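Local coordinates for amidase, hydantoinase/carbamoylase family (PDB 6C0D), which probably hydrolyses N-carbamoyl-L-amino acids, releasing the free L-amino acid, as a zinc-binding, homodimeric member of the peptidase M20 family, at residues 11-16 with 413-418; 379-384 with 407-412. One frame throughout, in Å; residues are numbered along the deposited sequence. Where two conformers were deposited one is given.

Both contacts use helix 399-419, and their centres lie about 12 Å apart. Contact 2 packs the helix on strand 378-384, which comes shortly before it in sequence, in the buried part of the zinc-binding domain. Contact 1 takes the next part of the helix, where the loop ahead of helix 18-30 runs over it at the surface. In sequence, 11-16 comes first, then 379-384, 407-412 and 413-418, so contact 1 ties together the two ends of the modelled chain. They also meet directly: F13 makes a cation-pi contact with R411, and I16 packs on A410 and E407. One helix thus joins the N-terminal loop to strand 378-384, which lies between strands 189-198 and 210-227.

Contact 1: residues 11-16 with 413-418; sequences EDFPRI and AARIAG
R415 starts with CG beside its backbone N (chi1 -64°) and then bends twice more along the chain, which curls CD back toward F13 and E11 instead of sending it straight off the helix. E11 reaches across from the loop at about a right angle to the arginine's chain, with CG anti to its own N (chi1 -152°) and an extended chain that carries the carboxylate to the arginine. The setting is the M20 catalytic domain, where the loop before helix 18-30 crosses the end of C-terminal helix 399-419 and so brings the two ends of the modelled chain together.

The charged pair is a loose one. E11 OE2 comes nearest to R415 CD, at 3.6 Å. It sits 3.9 Å from R415 NE, well out of the guanidinium plane, with the carboxylate and guanidinium planes 72° apart; it is a long salt bridge that works through charge alone, with no N-H aimed at the oxygen. E11 is also poorly ordered and exposed, so the link probably contributes little rigidity. R415 has another ionic partner: in the conformer given, its NH1 forms a salt bridge to a bound sulfate, probably from the crystallisation liquor. H345 of helix 340-353 packs against the arginine as well.

One residue back on the helix the contact turns apolar. P14 lays the CD-CG side of its ring on the methyl of A414, with P14 CD 3.8 Å from A414 CB, and L115 and T121 pack around the proline. Between this patch and the charges stands F13: its ring meets R415 edge-on, with R415 CD near the ring plane and 3.8 Å from F13 CE2.

Contact 2: residues 379-384 with 407-412; sequences CMLFVP and EVAARA. With SO4 (sulfate ion), chain D.
One turn along the helix from V408, which receives the L381 side chain, the flat guanidinium of R411 has the sulfur of a sulfate ion at its edge, in its plane. R411 NH2 is modelled only 2.4 Å from sulfate O2, too short for a normal hydrogen bond, so the exact geometry is doubtful; R411 also has two deposited conformers.

The strand meets the helix through a single leucine. In L381, chi1 of -173° swings CG toward the helix and chi2 of 76° turns CD2 onto its surface, with CD2 3.9 Å from V408 CG1 and 4.0 Å from A409 CB. That methyl also lies against the helix backbone, 3.9 Å from A409 N. L381 and V408 cross at about a right angle, and I210 packs on the leucine too.

Backbone hydrogen bonding joins L381 to H196, a zinc ligand, while M380 and F382 place their side chains on that histidine. The zinc is about 13 Å from the L381 side chain. This is helix-on-sheet packing in the alpha/beta catalytic domain of an M20 metallohydrolase, on a strand hydrogen-bonded to the one that carries the zinc ligand H196.

Contact 1: residues 11-16 with 413-418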
ATOM      1  N   GLU A  11      50.793 -33.422 -13.231  1.00 73.26           N
ATOM      2  CA  GLU A  11      49.842 -33.199 -12.144  1.00 69.80           C
ATOM      3  C   GLU A  11      48.532 -33.949 -12.402  1.00 72.26           C
ATOM      4  O   GLU A  11      47.843 -33.689 -13.391  1.00 69.83           O
ATOM      5  CB  GLU A  11      49.572 -31.697 -11.966  1.00 62.23           C
ATOM      6  CG  GLU A  11      49.178 -31.302 -10.544  1.00 57.84           C
ATOM      7  CD  GLU A  11      48.779 -29.836 -10.415  1.00 59.60           C
ATOM      8  OE1 GLU A  11      48.939 -29.083 -11.406  1.00 51.68           O
ATOM      9  OE2 GLU A  11      48.297 -29.443  -9.318  1.00 53.55           O
ATOM     10  N   ASP A  12      48.195 -34.887 -11.517  1.00 70.43           N
ATOM     11  CA  ASP A  12      46.956 -35.647 -11.638  1.00 68.06           C
ATOM     12  C   ASP A  12      45.845 -34.954 -10.862  1.00 57.42           C
ATOM     13  O   ASP A  12      46.028 -34.571  -9.699  1.00 49.84           O
ATOM     14  CB  ASP A  12      47.130 -37.079 -11.137  1.00 69.32           C
ATOM     15  CG  ASP A  12      48.105 -37.869 -11.977  1.00 83.16           C
ATOM     16  OD1 ASP A  12      49.163 -38.269 -11.441  1.00 87.05           O
ATOM     17  OD2 ASP A  12      47.824 -38.071 -13.178  1.00 89.45           O
ATOM     18  N   PHE A  13      44.706 -34.793 -11.508  1.00 35.76           N
ATOM     19  CA  PHE A  13      43.592 -34.145 -10.856  1.00 35.10           C
ATOM     20  C   PHE A  13      42.462 -35.144 -10.618  1.00 29.32           C
ATOM     21  O   PHE A  13      42.319 -36.118 -11.361  1.00 29.45           O
ATOM     22  CB  PHE A  13      43.082 -32.969 -11.698  1.00 30.64           C
ATOM     23  CG  PHE A  13      44.026 -31.794 -11.723  1.00 35.42           C
ATOM     24  CD1 PHE A  13      44.914 -31.615 -12.779  1.00 46.03           C
ATOM     25  CD2 PHE A  13      44.032 -30.873 -10.682  1.00 40.91           C
ATOM     26  CE1 PHE A  13      45.783 -30.529 -12.803  1.00 46.80           C
ATOM     27  CE2 PHE A  13      44.889 -29.777 -10.699  1.00 41.59           C
ATOM     28  CZ  PHE A  13      45.766 -29.607 -11.759  1.00 43.53           C
ATOM     29  N   PRO A  14      41.641 -34.921  -9.599  1.00 25.44           N
ATOM     30  CA  PRO A  14      40.518 -35.826  -9.346  1.00 23.85           C
ATOM     31  C   PRO A  14      39.479 -35.720 -10.449  1.00 25.08           C
ATOM     32  O   PRO A  14      39.421 -34.741 -11.192  1.00 23.23           O
ATOM     33  CB  PRO A  14      39.943 -35.330  -8.016  1.00 23.08           C
ATOM     34  CG  PRO A  14      40.927 -34.344  -7.487  1.00 29.38           C
ATOM     35  CD  PRO A  14      41.693 -33.815  -8.630  1.00 25.02           C
ATOM     36  N   ARG A  15      38.627 -36.738 -10.515  1.00 20.32           N
ATOM     37  CA  ARG A  15      37.563 -36.816 -11.518  1.00 21.63           C
ATOM     38  C   ARG A  15      36.251 -37.109 -10.798  1.00 26.54           C
ATOM     39  O   ARG A  15      36.097 -38.181 -10.201  1.00 25.08           O
ATOM     40  CB  ARG A  15      37.883 -37.900 -12.549  1.00 23.18           C
ATOM     41  N   ILE A  16      35.303 -36.163 -10.836  1.00 17.58           N
ATOM     42  CA  ILE A  16      34.015 -36.431 -10.209  1.00 16.50           C
ATOM     43  C   ILE A  16      33.260 -37.467 -11.029  1.00 19.89           C
ATOM     44  O   ILE A  16      33.578 -37.753 -12.186  1.00 21.56           O
ATOM     45  CB  ILE A  16      33.163 -35.160 -10.039  1.00 18.23           C
ATOM     46  CG1 ILE A  16      32.669 -34.670 -11.414  1.00 21.88           C
ATOM     47  CG2 ILE A  16      33.954 -34.089  -9.312  1.00 18.85           C
ATOM     48  CD1 ILE A  16      31.550 -33.606 -11.320  1.00 21.40           C
ATOM     49  N   ALA A 413      39.161 -27.278  -5.212  1.00 13.57           N
ATOM     50  CA  ALA A 413      39.314 -27.889  -3.892  1.00 15.45           C
ATOM     51  C   ALA A 413      40.609 -28.673  -3.811  1.00 16.45           C
ATOM     52  O   ALA A 413      41.295 -28.643  -2.782  1.00 15.60           O
ATOM     53  CB  ALA A 413      38.142 -28.817  -3.578  1.00 14.87           C
ATOM     54  N   ALA A 414      40.948 -29.397  -4.878  1.00 15.48           N
ATOM     55  CA  ALA A 414      42.216 -30.128  -4.902  1.00 19.28           C
ATOM     56  C   ALA A 414      43.396 -29.183  -4.716  1.00 17.81           C
ATOM     57  O   ALA A 414      44.350 -29.500  -3.991  1.00 15.69           O
ATOM     58  CB  ALA A 414      42.362 -30.897  -6.221  1.00 15.57           C
ATOM     59  N   ARG A 415      43.358 -28.027  -5.397  1.00 14.70           N
ATOM     60  CA  ARG A 415      44.466 -27.078  -5.320  0.50 14.90           C
ATOM     61  C   ARG A 415      44.495 -26.384  -3.969  1.00 14.36           C
ATOM     62  O   ARG A 415      45.571 -26.146  -3.410  1.00 16.73           O
ATOM     63  CB  ARG A 415      44.350 -26.036  -6.435  0.50 15.27           C
ATOM     64  CG  ARG A 415      44.474 -26.597  -7.844  0.50 19.48           C
ATOM     65  CD  ARG A 415      45.865 -27.153  -8.096  0.50 25.28           C
ATOM     66  NE  ARG A 415      46.918 -26.197  -7.762  0.50 33.22           N
ATOM     67  CZ  ARG A 415      47.229 -25.124  -8.484  0.50 35.38           C
ATOM     68  NH1 ARG A 415      46.552 -24.839  -9.592  0.50 38.25           N
ATOM     69  NH2 ARG A 415      48.210 -24.321  -8.091  0.50 36.63           N
ATOM     70  N   ILE A 416      43.319 -26.012  -3.460  1.00 16.45           N
ATOM     71  CA  ILE A 416      43.229 -25.359  -2.153  1.00 15.97           C
ATOM     72  C   ILE A 416      43.750 -26.282  -1.070  1.00 19.36           C
ATOM     73  O   ILE A 416      44.588 -25.899  -0.241  1.00 17.13           O
ATOM     74  CB  ILE A 416      41.771 -24.952  -1.863  1.00 14.21           C
ATOM     75  CG1 ILE A 416      41.352 -23.778  -2.752  1.00 14.03           C
ATOM     76  CG2 ILE A 416      41.607 -24.601  -0.354  1.00 16.89           C
ATOM     77  CD1 ILE A 416      39.813 -23.597  -2.832  1.00 15.41           C
ATOM     78  N   ALA A 417      43.262 -27.525  -1.063  1.00 15.93           N
ATOM     79  CA  ALA A 417      43.693 -28.467  -0.033  1.00 18.23           C
ATOM     80  C   ALA A 417      45.173 -28.803  -0.181  1.00 17.19           C
ATOM     81  O   ALA A 417      45.903 -28.899   0.820  1.00 18.30           O
ATOM     82  CB  ALA A 417      42.825 -29.727  -0.113  1.00 16.61           C
ATOM     83  N   GLY A 418      45.644 -28.953  -1.422  1.00 16.27           N
ATOM     84  CA  GLY A 418      47.051 -29.257  -1.624  1.00 17.67           C
ATOM     85  C   GLY A 418      47.949 -28.129  -1.153  1.00 21.28           C
ATOM     86  O   GLY A 418      49.068 -28.369  -0.692  1.00 23.32           O
TER

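Contact 2: residues 379-384 with 407-412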
ATOM      1  N   CYS A 379      35.282 -18.883   0.672  1.00 17.09           N
ATOM      2  CA  CYS A 379      35.049 -18.469  -0.707  1.00 17.23           C
ATOM      3  C   CYS A 379      33.741 -19.080  -1.196  1.00 17.21           C
ATOM      4  O   CYS A 379      33.201 -20.015  -0.594  1.00 15.45           O
ATOM      5  CB  CYS A 379      36.223 -18.870  -1.615  1.00 15.58           C
ATOM      6  SG  CYS A 379      36.421 -20.657  -1.751  1.00 16.27           S
ATOM      7  N   MET A 380      33.194 -18.489  -2.260  1.00 13.97           N
ATOM      8  CA  MET A 380      31.985 -19.018  -2.884  1.00 14.93           C
ATOM      9  C   MET A 380      32.163 -19.142  -4.391  1.00 14.71           C
ATOM     10  O   MET A 380      32.862 -18.346  -5.020  1.00 16.25           O
ATOM     11  CB  MET A 380      30.757 -18.120  -2.614  1.00 13.62           C
ATOM     12  CG  MET A 380      30.380 -18.066  -1.142  1.00 14.36           C
ATOM     13  SD  MET A 380      28.735 -17.304  -0.932  1.00 19.96           S
ATOM     14  CE  MET A 380      27.649 -18.652  -1.435  1.00 23.90           C
ATOM     15  N   LEU A 381      31.467 -20.126  -4.963  1.00 14.16           N
ATOM     16  CA  LEU A 381      31.453 -20.346  -6.403  1.00 16.08           C
ATOM     17  C   LEU A 381      30.002 -20.401  -6.843  1.00 16.10           C
ATOM     18  O   LEU A 381      29.224 -21.165  -6.263  1.00 18.27           O
ATOM     19  CB  LEU A 381      32.158 -21.665  -6.761  1.00 16.83           C
ATOM     20  CG  LEU A 381      32.355 -21.901  -8.262  1.00 20.29           C
ATOM     21  CD1 LEU A 381      33.516 -21.013  -8.721  1.00 18.68           C
ATOM     22  CD2 LEU A 381      32.647 -23.370  -8.547  1.00 22.49           C
ATOM     23  N   PHE A 382      29.638 -19.614  -7.868  1.00 14.85           N
ATOM     24  CA  PHE A 382      28.260 -19.553  -8.357  1.00 15.05           C
ATOM     25  C   PHE A 382      28.100 -20.302  -9.686  1.00 14.97           C
ATOM     26  O   PHE A 382      29.005 -20.291 -10.526  1.00 17.48           O
ATOM     27  CB  PHE A 382      27.815 -18.104  -8.582  1.00 17.60           C
ATOM     28  CG  PHE A 382      27.375 -17.373  -7.330  1.00 18.02           C
ATOM     29  CD1 PHE A 382      27.284 -18.033  -6.109  1.00 25.69           C
ATOM     30  CD2 PHE A 382      27.073 -16.022  -7.381  1.00 20.93           C
ATOM     31  CE1 PHE A 382      26.871 -17.351  -4.969  1.00 33.06           C
ATOM     32  CE2 PHE A 382      26.636 -15.333  -6.243  1.00 22.76           C
ATOM     33  CZ  PHE A 382      26.534 -16.009  -5.044  1.00 24.20           C
ATOM     34  N   VAL A 383      26.942 -20.946  -9.845  1.00 15.16           N
ATOM     35  CA  VAL A 383      26.483 -21.439 -11.143  0.69 17.85           C
ATOM     36  C   VAL A 383      25.165 -20.751 -11.451  1.00 19.34           C
ATOM     37  O   VAL A 383      24.424 -20.363 -10.535  1.00 26.58           O
ATOM     38  CB  VAL A 383      26.318 -22.968 -11.181  0.69 18.03           C
ATOM     39  CG1 VAL A 383      27.666 -23.651 -10.988  0.69 15.40           C
ATOM     40  CG2 VAL A 383      25.289 -23.438 -10.162  0.69 19.88           C
ATOM     41  N   PRO A 384      24.830 -20.537 -12.726  1.00 21.05           N
ATOM     42  CA  PRO A 384      23.615 -19.775 -13.023  1.00 20.71           C
ATOM     43  C   PRO A 384      22.367 -20.590 -12.737  1.00 24.99           C
ATOM     44  O   PRO A 384      22.366 -21.823 -12.790  1.00 34.69           O
ATOM     45  CB  PRO A 384      23.730 -19.464 -14.524  1.00 25.81           C
ATOM     46  CG  PRO A 384      24.680 -20.480 -15.054  1.00 23.70           C
ATOM     47  CD  PRO A 384      25.593 -20.866 -13.944  1.00 27.66           C
ATOM     48  N   GLU A 407      32.763 -29.823 -11.357  1.00 16.33           N
ATOM     49  CA  GLU A 407      34.118 -30.032 -11.874  1.00 15.38           C
ATOM     50  C   GLU A 407      35.052 -28.883 -11.493  1.00 18.69           C
ATOM     51  O   GLU A 407      36.205 -29.105 -11.089  1.00 15.92           O
ATOM     52  CB  GLU A 407      34.066 -30.206 -13.403  1.00 15.93           C
ATOM     53  CG  GLU A 407      33.444 -31.543 -13.799  1.00 20.87           C
ATOM     54  CD  GLU A 407      33.231 -31.671 -15.305  1.00 31.99           C
ATOM     55  OE1 GLU A 407      33.076 -30.639 -15.960  1.00 27.56           O
ATOM     56  OE2 GLU A 407      33.205 -32.797 -15.826  1.00 31.24           O
ATOM     57  N   VAL A 408      34.587 -27.643 -11.657  1.00 14.34           N
ATOM     58  CA  VAL A 408      35.402 -26.478 -11.282  1.00 13.09           C
ATOM     59  C   VAL A 408      35.666 -26.493  -9.783  1.00 15.42           C
ATOM     60  O   VAL A 408      36.804 -26.314  -9.330  1.00 14.91           O
ATOM     61  CB  VAL A 408      34.717 -25.168 -11.720  1.00 15.30           C
ATOM     62  CG1 VAL A 408      35.468 -23.919 -11.123  1.00 13.35           C
ATOM     63  CG2 VAL A 408      34.647 -25.090 -13.264  1.00 16.37           C
ATOM     64  N   ALA A 409      34.620 -26.737  -8.989  1.00 15.82           N
ATOM     65  CA  ALA A 409      34.795 -26.740  -7.535  1.00 14.54           C
ATOM     66  C   ALA A 409      35.749 -27.844  -7.081  1.00 16.23           C
ATOM     67  O   ALA A 409      36.575 -27.630  -6.180  1.00 15.31           O
ATOM     68  CB  ALA A 409      33.440 -26.889  -6.837  1.00 14.81           C
ATOM     69  N   ALA A 410      35.653 -29.029  -7.691  1.00 15.79           N
ATOM     70  CA  ALA A 410      36.535 -30.135  -7.307  1.00 16.98           C
ATOM     71  C   ALA A 410      37.993 -29.840  -7.650  1.00 17.06           C
ATOM     72  O   ALA A 410      38.904 -30.184  -6.877  1.00 15.43           O
ATOM     73  CB  ALA A 410      36.088 -31.428  -7.998  1.00 13.94           C
ATOM     74  N   ARG A 411      38.233 -29.270  -8.837  1.00 15.31           N
ATOM     75  CA  ARG A 411      39.597 -28.906  -9.211  0.68 16.95           C
ATOM     76  C   ARG A 411      40.158 -27.853  -8.262  1.00 16.64           C
ATOM     77  O   ARG A 411      41.280 -27.995  -7.760  1.00 14.32           O
ATOM     78  CB  ARG A 411      39.645 -28.411 -10.657  0.68 14.54           C
ATOM     79  CG  ARG A 411      41.049 -28.031 -11.131  0.68 16.86           C
ATOM     80  CD  ARG A 411      41.044 -27.509 -12.574  0.68 10.68           C
ATOM     81  NE  ARG A 411      42.346 -26.972 -12.980  0.68 15.70           N
ATOM     82  CZ  ARG A 411      43.216 -27.639 -13.732  0.68 16.32           C
ATOM     83  NH1 ARG A 411      42.903 -28.848 -14.173  0.68 22.88           N
ATOM     84  NH2 ARG A 411      44.374 -27.092 -14.070  0.68 20.87           N
ATOM     85  N   ALA A 412      39.390 -26.802  -7.989  1.00 14.02           N
ATOM     86  CA  ALA A 412      39.833 -25.793  -7.032  1.00 15.46           C
ATOM     87  C   ALA A 412      40.059 -26.396  -5.649  1.00 14.34           C
ATOM     88  O   ALA A 412      41.015 -26.030  -4.957  1.00 14.89           O
ATOM     89  CB  ALA A 412      38.793 -24.675  -6.946  1.00 12.90           C
TER
HETATM   90  S   SO4 D 503      46.175 -23.986 -13.591  0.78 96.13           S
HETATM   91  O1  SO4 D 503      46.207 -22.668 -14.218  0.78101.15           O
HETATM   92  O2  SO4 D 503      45.244 -24.855 -14.309  0.78 95.76           O
HETATM   93  O3  SO4 D 503      47.516 -24.564 -13.622  0.78 97.93           O
HETATM   94  O4  SO4 D 503      45.739 -23.848 -12.203  0.78 99.90           O